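PDB 4MUQ: D,D-dipeptidase/D,D-carboxypeptidase from Enterococcus faecalis, which probably hydrolyses D-Ala-D-Ala and removes the terminal D-alanine from peptidoglycan precursors as a zinc-dependent D,D-peptidase of vancomycin resistance. Local coordinates for residues Pro70-Arg75 / Ala113-Leu118; Glu78-Ile83 / Lys98-Pro103; Ile227-Asn232 / Phe245-Trp250. All coordinates share one frame; numbering follows the deposited sequence. Where two conformers were deposited one is given.

In the fold
Contacts 1 and 2 contribute to one active site. In contact 1, strand 68-72 pairs with strand 113-118, which supplies the zinc ligand D115; in contact 2, the helix that follows strand 68-72 meets the turn leading from helix 93-99 back toward strand 113-118. Their centres are 14 Å apart, and both touch the bound phosphinate analogues, contact 1 at the phosphinyl oxygens and contact 2 at the carboxylate. A probable hydrogen bond from R75 NH2 of contact 1 to Q80 OE1 of contact 2 (2.9 Å) links them. Contact 3 lies on the other side of the chain's centre, where two beta sheets pack, its nearest atoms about 17 Å from contact 1 and about 21 Å from contact 2.

Contact 1: residues Pro70-Arg75 / Ala113-Leu118; sequences PVSGYR and AIDLGL. With ZN (zinc ion), chain B; 2D8 ((2R)-3-[(R)-[(1S)-1-aminoethyl](hydroxy)phosphoryl]-2-methylpropanoic acid), chain D; LY0 ((2R)-3-[(R)-[(1R)-1-aminoethyl](hydroxy)phosphoryl]-2-methylpropanoic acid), chain C.
S72 sets its CB against the carboxylate of D115, 3.8 Å from OD2, at a classic beta bulge in the antiparallel sheet of the hedgehog/DD-peptidase fold. V71 and S72 both face D115: V71 N donates to D115 O at 2.8 Å (166° at the hydrogen), S72 N adds a weak bond to the same oxygen, and D115 N returns one to S72 O at 2.8 Å. The bulge shifts the register by one after the P70-L116 pair and leaves S72 and D115 on one face of the sheet, where the active site lies. P70 and L116 are on the other face, and P70 CB touches I114 CD1 (3.8 Å). The D115 carboxylate grips zinc unevenly, OD1 at 2.0 Å and OD2 at 2.4 Å; H108 and H168 are the other protein ligands. The two overlaid phosphinates, 2D8 and LY0, bring O31 and O32 to the metal, consistent with mimicry of a tetrahedral intermediate. S72 OG, anti to the backbone N (chi1 -173°), accepts R75 NH1 in the guanidinium plane at 2.9 Å. The guanidinium turns its edge to O31 of either inhibitor, NH2 at 2.8 Å and NH1 in a longer, more bent bond.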
loop_
_atom_site.group_PDB
_atom_site.type_symbol
_atom_site.label_atom_id
_atom_site.label_comp_id
_atom_site.label_asym_id
_atom_site.label_seq_id
_atom_site.Cartn_x
_atom_site.Cartn_y
_atom_site.Cartn_z
ATOM N N PRO A 70 8.626 -13.940 2.997
ATOM C CA PRO A 70 7.889 -12.896 3.700
ATOM C C PRO A 70 8.352 -12.898 5.146
ATOM O O PRO A 70 8.470 -13.960 5.761
ATOM C CB PRO A 70 6.435 -13.346 3.570
ATOM C CG PRO A 70 6.505 -14.826 3.453
ATOM C CD PRO A 70 7.793 -15.126 2.725
ATOM N N VAL A 71 8.672 -11.721 5.655
ATOM C CA VAL A 71 9.211 -11.556 6.995
ATOM C C VAL A 71 8.137 -11.025 7.939
ATOM O O VAL A 71 8.050 -11.450 9.091
ATOM C CB VAL A 71 10.445 -10.603 6.995
ATOM C CG1 VAL A 71 10.893 -10.288 8.422
ATOM C CG2 VAL A 71 11.588 -11.204 6.199
ATOM N N SER A 72 7.320 -10.100 7.450
ATOM C CA SER A 72 6.261 -9.525 8.267
ATOM C C SER A 72 5.173 -9.005 7.359
ATOM O O SER A 72 5.457 -8.257 6.424
ATOM C CB SER A 72 6.805 -8.371 9.111
ATOM O OG SER A 72 5.817 -7.917 10.018
ATOM N N GLY A 73 3.933 -9.398 7.632
ATOM C CA GLY A 73 2.777 -8.917 6.886
ATOM C C GLY A 73 1.846 -8.132 7.783
ATOM O O GLY A 73 2.226 -7.084 8.313
ATOM N N TYR A 74 0.621 -8.616 7.947
ATOM C CA TYR A 74 -0.299 -7.970 8.878
ATOM C C TYR A 74 0.278 -7.998 10.288
ATOM O O TYR A 74 0.771 -9.032 10.741
ATOM C CB TYR A 74 -1.656 -8.667 8.876
ATOM C CG TYR A 74 -2.577 -8.097 9.926
ATOM C CD1 TYR A 74 -3.199 -6.872 9.718
ATOM C CD2 TYR A 74 -2.778 -8.744 11.129
ATOM C CE1 TYR A 74 -4.032 -6.320 10.675
ATOM C CE2 TYR A 74 -3.613 -8.192 12.112
ATOM C CZ TYR A 74 -4.218 -6.978 11.859
ATOM O OH TYR A 74 -5.046 -6.412 12.803
ATOM N N ARG A 75 0.201 -6.857 10.974
ATOM C CA ARG A 75 0.507 -6.803 12.401
ATOM C C ARG A 75 -0.645 -6.134 13.115
ATOM O O ARG A 75 -1.194 -5.130 12.639
ATOM C CB ARG A 75 1.815 -6.050 12.665
ATOM C CG ARG A 75 2.981 -6.674 11.917
ATOM C CD ARG A 75 4.343 -6.297 12.455
ATOM N NE ARG A 75 4.658 -4.879 12.314
ATOM C CZ ARG A 75 5.622 -4.380 11.527
ATOM N NH1 ARG A 75 6.361 -5.152 10.739
ATOM N NH2 ARG A 75 5.827 -3.081 11.512
ATOM N N ALA A 113 0.707 -4.148 3.620
ATOM C CA ALA A 113 2.162 -3.992 3.596
ATOM C C ALA A 113 2.863 -5.279 3.938
ATOM O O ALA A 113 2.414 -6.047 4.775
ATOM C CB ALA A 113 2.594 -2.891 4.554
ATOM N N ILE A 114 3.995 -5.486 3.286
ATOM C CA ILE A 114 4.796 -6.667 3.541
ATOM C C ILE A 114 6.274 -6.304 3.552
ATOM O O ILE A 114 6.744 -5.514 2.735
ATOM C CB ILE A 114 4.473 -7.787 2.525
ATOM C CG1 ILE A 114 5.176 -9.081 2.932
ATOM C CG2 ILE A 114 4.815 -7.373 1.097
ATOM C CD1 ILE A 114 4.367 -10.330 2.674
ATOM N N ASP A 115 6.997 -6.897 4.505
ATOM C CA ASP A 115 8.451 -6.835 4.536
ATOM C C ASP A 115 8.969 -8.129 3.938
ATOM O O ASP A 115 8.556 -9.218 4.352
ATOM C CB ASP A 115 8.954 -6.650 5.977
ATOM C CG ASP A 115 8.533 -5.313 6.581
ATOM O OD1 ASP A 115 8.276 -4.391 5.826
ATOM O OD2 ASP A 115 8.412 -5.137 7.810
ATOM N N LEU A 116 9.878 -8.011 2.973
ATOM C CA LEU A 116 10.454 -9.158 2.291
ATOM C C LEU A 116 11.957 -9.251 2.555
ATOM O O LEU A 116 12.624 -8.235 2.790
ATOM C CB LEU A 116 10.231 -9.037 0.783
ATOM C CG LEU A 116 8.769 -8.938 0.353
ATOM C CD1 LEU A 116 8.693 -8.655 -1.134
ATOM C CD2 LEU A 116 8.025 -10.225 0.682
ATOM N N GLY A 117 12.492 -10.462 2.509
ATOM C CA GLY A 117 13.919 -10.640 2.695
ATOM C C GLY A 117 14.479 -11.764 1.866
ATOM O O GLY A 117 13.754 -12.662 1.418
ATOM N N LEU A 118 15.790 -11.697 1.643
ATOM C CA LEU A 118 16.543 -12.793 1.052
ATOM C C LEU A 118 16.411 -14.032 1.924
ATOM O O LEU A 118 16.483 -13.942 3.152
ATOM C CB LEU A 118 18.018 -12.411 0.948
ATOM C CG LEU A 118 18.505 -11.916 -0.407
ATOM C CD1 LEU A 118 19.979 -11.557 -0.356
ATOM C CD2 LEU A 118 18.264 -12.981 -1.458
HETATM ZN ZN ZN B . 7.522 -3.065 7.062
HETATM C C4 2D8 D . 8.743 -0.068 9.648
HETATM C C5 2D8 D . 7.425 0.515 9.248
HETATM C C6 2D8 D . 6.354 0.124 10.255
HETATM C C7 2D8 D . 7.589 2.021 9.142
HETATM N N1 2D8 D . 10.555 -3.814 9.859
HETATM P P 2D8 D . 8.956 -1.813 9.201
HETATM C C1 2D8 D . 9.633 -2.456 11.662
HETATM C C2 2D8 D . 10.244 -2.508 10.275
HETATM O O31 2D8 D . 7.603 -2.529 9.422
HETATM O O32 2D8 D . 9.351 -2.048 7.707
HETATM O O61 2D8 D . 5.222 -0.019 9.824
HETATM O O62 2D8 D . 6.652 0.007 11.432
HETATM P P LY0 C . 8.955 -1.820 9.204
HETATM C C1 LY0 C . 9.602 -2.445 11.674
HETATM N N1 LY0 C . 11.393 -1.889 10.276
HETATM C C2 LY0 C . 10.184 -2.612 10.285
HETATM C C4 LY0 C . 8.746 -0.075 9.656
HETATM C C5 LY0 C . 7.429 0.513 9.250
HETATM C C6 LY0 C . 6.356 0.124 10.255
HETATM C C7 LY0 C . 7.590 2.019 9.142
HETATM O O31 LY0 C . 7.594 -2.525 9.405
HETATM O O32 LY0 C . 9.349 -2.046 7.708
HETATM O O61 LY0 C . 5.223 -0.019 9.824
HETATM O O62 LY0 C . 6.652 0.007 11.432
#

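Contact 2: residues Glu78-Ile83 / Lys98-Pro103. With LY0 ((2R)-3-[(R)-[(1R)-1-aminoethyl](hydroxy)phosphoryl]-2-methylpropanoic acid), chain C; 2D8 ((2R)-3-[(R)-[(1S)-1-aminoethyl](hydroxy)phosphoryl]-2-methylpropanoic acid), chain D; EDO (1,2-ethanediol), chain E.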
loop_
_atom_site.group_PDB
_atom_site.type_symbol
_atom_site.label_atom_id
_atom_site.label_comp_id
_atom_site.label_asym_id
_atom_site.label_seq_id
_atom_site.Cartn_x
_atom_site.Cartn_y
_atom_site.Cartn_z
ATOM N N GLU A 78 -1.265 -4.692 19.178
ATOM C CA GLU A 78 -0.362 -5.189 20.217
ATOM C C GLU A 78 1.012 -5.559 19.672
ATOM O O GLU A 78 2.029 -5.276 20.310
ATOM C CB GLU A 78 -0.989 -6.334 21.032
ATOM C CG GLU A 78 -1.085 -7.701 20.333
ATOM C CD GLU A 78 0.202 -8.540 20.419
ATOM O OE1 GLU A 78 0.273 -9.560 19.700
ATOM O OE2 GLU A 78 1.135 -8.198 21.189
ATOM N N GLU A 79 1.060 -6.167 18.487
ATOM C CA GLU A 79 2.335 -6.505 17.856
ATOM C C GLU A 79 3.160 -5.260 17.548
ATOM O O GLU A 79 4.372 -5.200 17.798
ATOM C CB GLU A 79 2.096 -7.241 16.546
ATOM C CG GLU A 79 1.548 -8.633 16.676
ATOM C CD GLU A 79 1.322 -9.234 15.309
ATOM O OE1 GLU A 79 0.152 -9.371 14.903
ATOM O OE2 GLU A 79 2.326 -9.532 14.628
ATOM N N GLN A 80 2.514 -4.257 16.954
ATOM C CA GLN A 80 3.233 -3.046 16.593
ATOM C C GLN A 80 3.763 -2.324 17.840
ATOM O O GLN A 80 4.881 -1.784 17.846
ATOM C CB GLN A 80 2.328 -2.120 15.779
ATOM C CG GLN A 80 3.031 -0.878 15.249
ATOM C CD GLN A 80 4.021 -1.211 14.145
ATOM O OE1 GLN A 80 3.944 -2.278 13.526
ATOM N NE2 GLN A 80 4.953 -0.297 13.891
ATOM N N THR A 81 2.962 -2.337 18.896
ATOM C CA THR A 81 3.347 -1.727 20.165
ATOM C C THR A 81 4.558 -2.446 20.756
ATOM O O THR A 81 5.532 -1.805 21.204
ATOM C CB THR A 81 2.175 -1.757 21.157
ATOM O OG1 THR A 81 1.052 -1.072 20.569
ATOM C CG2 THR A 81 2.518 -1.059 22.452
ATOM N N ALA A 82 4.522 -3.781 20.740
ATOM C CA ALA A 82 5.656 -4.569 21.237
ATOM C C ALA A 82 6.923 -4.303 20.426
ATOM O O ALA A 82 8.017 -4.201 20.992
ATOM C CB ALA A 82 5.317 -6.062 21.229
ATOM N N ILE A 83 6.785 -4.186 19.112
ATOM C CA ILE A 83 7.964 -3.941 18.284
ATOM C C ILE A 83 8.539 -2.573 18.619
ATOM O O ILE A 83 9.750 -2.436 18.807
ATOM C CB ILE A 83 7.655 -4.039 16.781
ATOM C CG1 ILE A 83 7.354 -5.487 16.403
ATOM C CG2 ILE A 83 8.812 -3.480 15.935
ATOM C CD1 ILE A 83 6.676 -5.608 15.047
ATOM N N LYS A 98 12.955 6.400 13.528
ATOM C CA LYS A 98 13.268 6.359 12.101
ATOM C C LYS A 98 12.876 5.062 11.399
ATOM O O LYS A 98 12.652 5.051 10.182
ATOM C CB LYS A 98 14.761 6.632 11.884
ATOM C CG LYS A 98 15.193 8.051 12.256
ATOM C CD LYS A 98 16.693 8.259 12.046
ATOM C CE LYS A 98 17.081 9.724 12.207
ATOM N NZ LYS A 98 16.611 10.519 11.038
ATOM N N TYR A 99 12.806 3.971 12.142
ATOM C CA TYR A 99 12.602 2.650 11.549
ATOM C C TYR A 99 11.382 1.873 12.041
ATOM O O TYR A 99 11.171 0.724 11.632
ATOM C CB TYR A 99 13.858 1.789 11.739
ATOM C CG TYR A 99 15.017 2.224 10.888
ATOM C CD1 TYR A 99 15.117 1.818 9.557
ATOM C CD2 TYR A 99 16.014 3.053 11.388
ATOM C CE1 TYR A 99 16.191 2.211 8.767
ATOM C CE2 TYR A 99 17.088 3.463 10.592
ATOM C CZ TYR A 99 17.166 3.044 9.286
ATOM O OH TYR A 99 18.224 3.449 8.510
ATOM N N VAL A 100 10.612 2.442 12.963
ATOM C CA VAL A 100 9.414 1.758 13.426
ATOM C C VAL A 100 8.272 2.767 13.480
ATOM O O VAL A 100 8.369 3.781 14.172
ATOM C CB VAL A 100 9.590 1.119 14.822
ATOM C CG1 VAL A 100 8.368 0.287 15.137
ATOM C CG2 VAL A 100 10.858 0.247 14.886
ATOM N N ALA A 101 7.177 2.503 12.766
ATOM C CA ALA A 101 6.031 3.389 12.858
ATOM C C ALA A 101 5.402 3.368 14.256
ATOM O O ALA A 101 5.416 2.346 14.940
ATOM C CB ALA A 101 4.983 3.016 11.815
ATOM N N LEU A 102 4.878 4.501 14.679
ATOM C CA LEU A 102 4.079 4.539 15.902
ATOM C C LEU A 102 2.911 3.553 15.802
ATOM O O LEU A 102 2.341 3.350 14.724
ATOM C CB LEU A 102 3.525 5.941 16.119
ATOM C CG LEU A 102 4.502 7.057 16.492
ATOM C CD1 LEU A 102 3.816 8.420 16.360
ATOM C CD2 LEU A 102 5.004 6.844 17.901
ATOM N N PRO A 103 2.532 2.940 16.929
ATOM C CA PRO A 103 1.315 2.140 16.931
ATOM C C PRO A 103 0.137 2.966 16.406
ATOM O O PRO A 103 -0.025 4.138 16.773
ATOM C CB PRO A 103 1.138 1.806 18.414
ATOM C CG PRO A 103 2.531 1.762 18.925
ATOM C CD PRO A 103 3.240 2.884 18.219
HETATM P P LY0 C . 8.955 -1.820 9.204
HETATM C C1 LY0 C . 9.602 -2.445 11.674
HETATM N N1 LY0 C . 11.393 -1.889 10.276
HETATM C C2 LY0 C . 10.184 -2.612 10.285
HETATM C C4 LY0 C . 8.746 -0.075 9.656
HETATM C C5 LY0 C . 7.429 0.513 9.250
HETATM C C6 LY0 C . 6.356 0.124 10.255
HETATM C C7 LY0 C . 7.590 2.019 9.142
HETATM O O31 LY0 C . 7.594 -2.525 9.405
HETATM O O32 LY0 C . 9.349 -2.046 7.708
HETATM O O61 LY0 C . 5.223 -0.019 9.824
HETATM O O62 LY0 C . 6.652 0.007 11.432
HETATM C C4 2D8 D . 8.743 -0.068 9.648
HETATM C C5 2D8 D . 7.425 0.515 9.248
HETATM C C6 2D8 D . 6.354 0.124 10.255
HETATM C C7 2D8 D . 7.589 2.021 9.142
HETATM N N1 2D8 D . 10.555 -3.814 9.859
HETATM P P 2D8 D . 8.956 -1.813 9.201
HETATM C C1 2D8 D . 9.633 -2.456 11.662
HETATM C C2 2D8 D . 10.244 -2.508 10.275
HETATM O O31 2D8 D . 7.603 -2.529 9.422
HETATM O O32 2D8 D . 9.351 -2.048 7.707
HETATM O O61 2D8 D . 5.222 -0.019 9.824
HETATM O O62 2D8 D . 6.652 0.007 11.432
HETATM C C1 EDO E . 13.133 10.967 8.739
HETATM O O1 EDO E . 13.236 11.182 10.152
HETATM C C2 EDO E . 13.574 9.541 8.423
HETATM O O2 EDO E . 14.998 9.363 8.530
#
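Q80 crosses from helix 77-91 to the turn at A101, its CB already directed toward that segment. CG, anti to the backbone N (chi1 -175°), rests 3.9 Å from P103 CA; the chain then bends (chi2 70°), turning CD toward the ligand side. At the tip NE2 has two acceptors: A101 O at 2.9 Å, lying almost in the amide plane, and O62 of the inhibitor carboxylate, in either LY0 or 2D8, at 3.0 Å. The donor stands 33° out of the A101 carbonyl plane. OE1 accepts from R75 NH2 and makes a weak bond with S106 OG; the R75 donor at OE1 and the acceptors at NE2 favour this orientation of the amide. A101 N grips the same O62 at 2.9 Å. This N-H follows V100, the first residue to leave helical geometry after helix 93-99. V100 CG1 lies 3.7 Å from Q80 NE2, well out of the amide plane, and meets I83 CG2 at 3.9 Å. Farther out, P103 crosses T81 at about a right angle, its CG 3.6 Å from T81 OG1, whose hydrogen-bond partner is L77 O. Helix and turn form part of the pocket, on the side of the inhibitor's carboxylate, the probable site of the substrate's C-terminus in this D,D-peptidase.

Contact 3: residues Ile227-Asn232 / Phe245-Trp250. With PE3 (3,6,9,12,15,18,21,24,27,30,33,36,39-tridecaoxahentetracontane-1,41-diol), chain I.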
loop_
_atom_site.group_PDB
_atom_site.type_symbol
_atom_site.label_atom_id
_atom_site.label_comp_id
_atom_site.label_asym_id
_atom_site.label_seq_id
_atom_site.Cartn_x
_atom_site.Cartn_y
_atom_site.Cartn_z
ATOM N N ILE A 227 -21.231 9.899 -5.388
ATOM C CA ILE A 227 -20.340 9.616 -6.506
ATOM C C ILE A 227 -21.165 8.934 -7.586
ATOM O O ILE A 227 -22.015 8.094 -7.279
ATOM C CB ILE A 227 -19.189 8.688 -6.070
ATOM C CG1 ILE A 227 -18.296 9.395 -5.049
ATOM C CG2 ILE A 227 -18.358 8.246 -7.264
ATOM C CD1 ILE A 227 -17.138 8.548 -4.549
ATOM N N LYS A 228 -20.958 9.303 -8.845
ATOM C CA LYS A 228 -21.637 8.584 -9.917
ATOM C C LYS A 228 -20.680 7.760 -10.783
ATOM O O LYS A 228 -19.565 8.182 -11.095
ATOM C CB LYS A 228 -22.537 9.501 -10.752
ATOM C CG LYS A 228 -21.827 10.626 -11.459
ATOM C CD LYS A 228 -22.781 11.291 -12.431
ATOM C CE LYS A 228 -22.053 12.255 -13.333
ATOM N NZ LYS A 228 -20.938 11.600 -14.073
ATOM N N ILE A 229 -21.141 6.565 -11.143
ATOM C CA ILE A 229 -20.325 5.559 -11.804
ATOM C C ILE A 229 -21.124 4.994 -12.968
ATOM O O ILE A 229 -22.338 4.826 -12.857
ATOM C CB ILE A 229 -20.029 4.395 -10.840
ATOM C CG1 ILE A 229 -19.412 4.905 -9.534
ATOM C CG2 ILE A 229 -19.129 3.359 -11.488
ATOM C CD1 ILE A 229 -17.979 5.373 -9.663
ATOM N N PRO A 230 -20.459 4.716 -14.099
ATOM C CA PRO A 230 -21.168 3.995 -15.159
ATOM C C PRO A 230 -21.480 2.566 -14.726
ATOM O O PRO A 230 -20.634 1.898 -14.130
ATOM C CB PRO A 230 -20.161 3.982 -16.310
ATOM C CG PRO A 230 -19.257 5.142 -16.041
ATOM C CD PRO A 230 -19.150 5.221 -14.548
ATOM N N GLU A 231 -22.695 2.109 -15.019
ATOM C CA GLU A 231 -23.044 0.701 -14.879
ATOM C C GLU A 231 -22.163 -0.096 -15.830
ATOM O O GLU A 231 -21.935 -1.294 -15.647
ATOM C CB GLU A 231 -24.508 0.479 -15.259
ATOM C CG GLU A 231 -25.514 1.188 -14.369
ATOM C CD GLU A 231 -26.190 0.252 -13.387
ATOM O OE1 GLU A 231 -25.488 -0.305 -12.516
ATOM O OE2 GLU A 231 -27.421 0.070 -13.492
ATOM N N ASN A 232 -21.677 0.603 -16.850
ATOM C CA ASN A 232 -20.888 0.027 -17.924
ATOM C C ASN A 232 -19.390 0.037 -17.625
ATOM O O ASN A 232 -18.575 0.318 -18.508
ATOM C CB ASN A 232 -21.164 0.807 -19.210
ATOM C CG ASN A 232 -20.741 0.058 -20.454
ATOM O OD1 ASN A 232 -20.813 -1.169 -20.511
ATOM N ND2 ASN A 232 -20.290 0.797 -21.461
ATOM N N PHE A 245 -12.048 10.631 -1.389
ATOM C CA PHE A 245 -12.075 9.353 -2.063
ATOM C C PHE A 245 -11.334 9.423 -3.387
ATOM O O PHE A 245 -11.315 10.469 -4.053
ATOM C CB PHE A 245 -13.525 8.916 -2.303
ATOM C CG PHE A 245 -14.351 8.810 -1.049
ATOM C CD1 PHE A 245 -14.270 7.674 -0.244
ATOM C CD2 PHE A 245 -15.194 9.841 -0.664
ATOM C CE1 PHE A 245 -15.031 7.571 0.911
ATOM C CE2 PHE A 245 -15.955 9.746 0.495
ATOM C CZ PHE A 245 -15.873 8.606 1.285
ATOM N N VAL A 246 -10.731 8.302 -3.767
ATOM C CA VAL A 246 -10.153 8.137 -5.087
ATOM C C VAL A 246 -10.948 7.069 -5.830
ATOM O O VAL A 246 -11.132 5.948 -5.330
ATOM C CB VAL A 246 -8.677 7.737 -5.006
ATOM C CG1 VAL A 246 -8.111 7.501 -6.403
ATOM C CG2 VAL A 246 -7.897 8.827 -4.303
ATOM N N VAL A 247 -11.419 7.425 -7.017
ATOM C CA VAL A 247 -12.251 6.552 -7.832
ATOM C C VAL A 247 -11.462 6.097 -9.055
ATOM O O VAL A 247 -10.866 6.925 -9.759
ATOM C CB VAL A 247 -13.536 7.287 -8.295
ATOM C CG1 VAL A 247 -14.410 6.367 -9.129
ATOM C CG2 VAL A 247 -14.294 7.820 -7.082
ATOM N N THR A 248 -11.472 4.788 -9.308
ATOM C CA THR A 248 -10.769 4.199 -10.441
ATOM C C THR A 248 -11.788 3.513 -11.340
ATOM O O THR A 248 -12.506 2.616 -10.900
ATOM C CB THR A 248 -9.699 3.173 -9.969
ATOM O OG1 THR A 248 -8.789 3.817 -9.070
ATOM C CG2 THR A 248 -8.918 2.629 -11.149
ATOM N N ILE A 249 -11.863 3.951 -12.594
ATOM C CA ILE A 249 -12.844 3.436 -13.541
ATOM C C ILE A 249 -12.131 2.750 -14.694
ATOM O O ILE A 249 -11.275 3.349 -15.339
ATOM C CB ILE A 249 -13.699 4.576 -14.132
ATOM C CG1 ILE A 249 -14.345 5.416 -13.028
ATOM C CG2 ILE A 249 -14.737 4.018 -15.101
ATOM C CD1 ILE A 249 -15.283 4.643 -12.154
ATOM N N TRP A 250 -12.484 1.495 -14.950
ATOM C CA TRP A 250 -11.897 0.741 -16.041
ATOM C C TRP A 250 -12.857 0.811 -17.229
ATOM O O TRP A 250 -14.009 0.369 -17.149
ATOM C CB TRP A 250 -11.604 -0.699 -15.597
ATOM C CG TRP A 250 -10.715 -0.767 -14.359
ATOM C CD1 TRP A 250 -10.998 -0.277 -13.108
ATOM C CD2 TRP A 250 -9.411 -1.360 -14.264
ATOM N NE1 TRP A 250 -9.952 -0.526 -12.250
ATOM C CE2 TRP A 250 -8.967 -1.190 -12.934
ATOM C CE3 TRP A 250 -8.579 -2.022 -15.175
ATOM C CZ2 TRP A 250 -7.724 -1.654 -12.495
ATOM C CZ3 TRP A 250 -7.348 -2.484 -14.738
ATOM C CH2 TRP A 250 -6.932 -2.297 -13.411
HETATM O O43 PE3 I . -10.468 -5.717 -13.219
HETATM C C42 PE3 I . -9.508 -5.081 -12.367
HETATM C C41 PE3 I . -9.925 -5.206 -10.896
HETATM O O40 PE3 I . -11.208 -4.585 -10.658
HETATM C C39 PE3 I . -11.557 -4.716 -9.260
HETATM C C38 PE3 I . -12.910 -4.083 -8.915
HETATM O O37 PE3 I . -13.984 -4.691 -9.653
#
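Strands 227-230 and 245-250 run almost parallel, 13° apart in direction, yet their axes approach only to 8.8 Å and they belong to different sheets. The first pairs with strand 3-9; the second lies between strands 213-219 and 234-239. The backbones come nearest at I229 and I249, with CA atoms 8.0 Å apart, and apolar side chains meet across the gap. I229 carries the middle of the contact. Its CB does not point at strand 245-250, but CG1, anti to the carbonyl carbon (chi1 -54°), starts the branch whose CD1 turns inward. That methyl touches two partners of the facing strand: it meets V247 CG1 tip to tip at 3.7 Å and I249 CD1, also at 3.7 Å, where the two isoleucines cross at a slant. I229 CG2 adds a looser touch on the same I249 methyl. Two residues earlier, I227 slides past V247 in the opposite direction, CD1 lying 3.9 Å from V247 CG2 and 4.3 Å from F245 CB. L8 of strand 3-9 touches both I227 and F245, while Y235 of strand 234-239 touches I229 and I249. V246 and T248 turn the other way, and T248 OG1 is hydrogen-bonded to H176 NE2. All five touching residues are buried, away from the zinc site. It is face-to-face packing of two beta sheets through apolar side chains, mostly isoleucine and valine, joining the strand pair 3-9/224-230 to the four-stranded antiparallel sheet beside it.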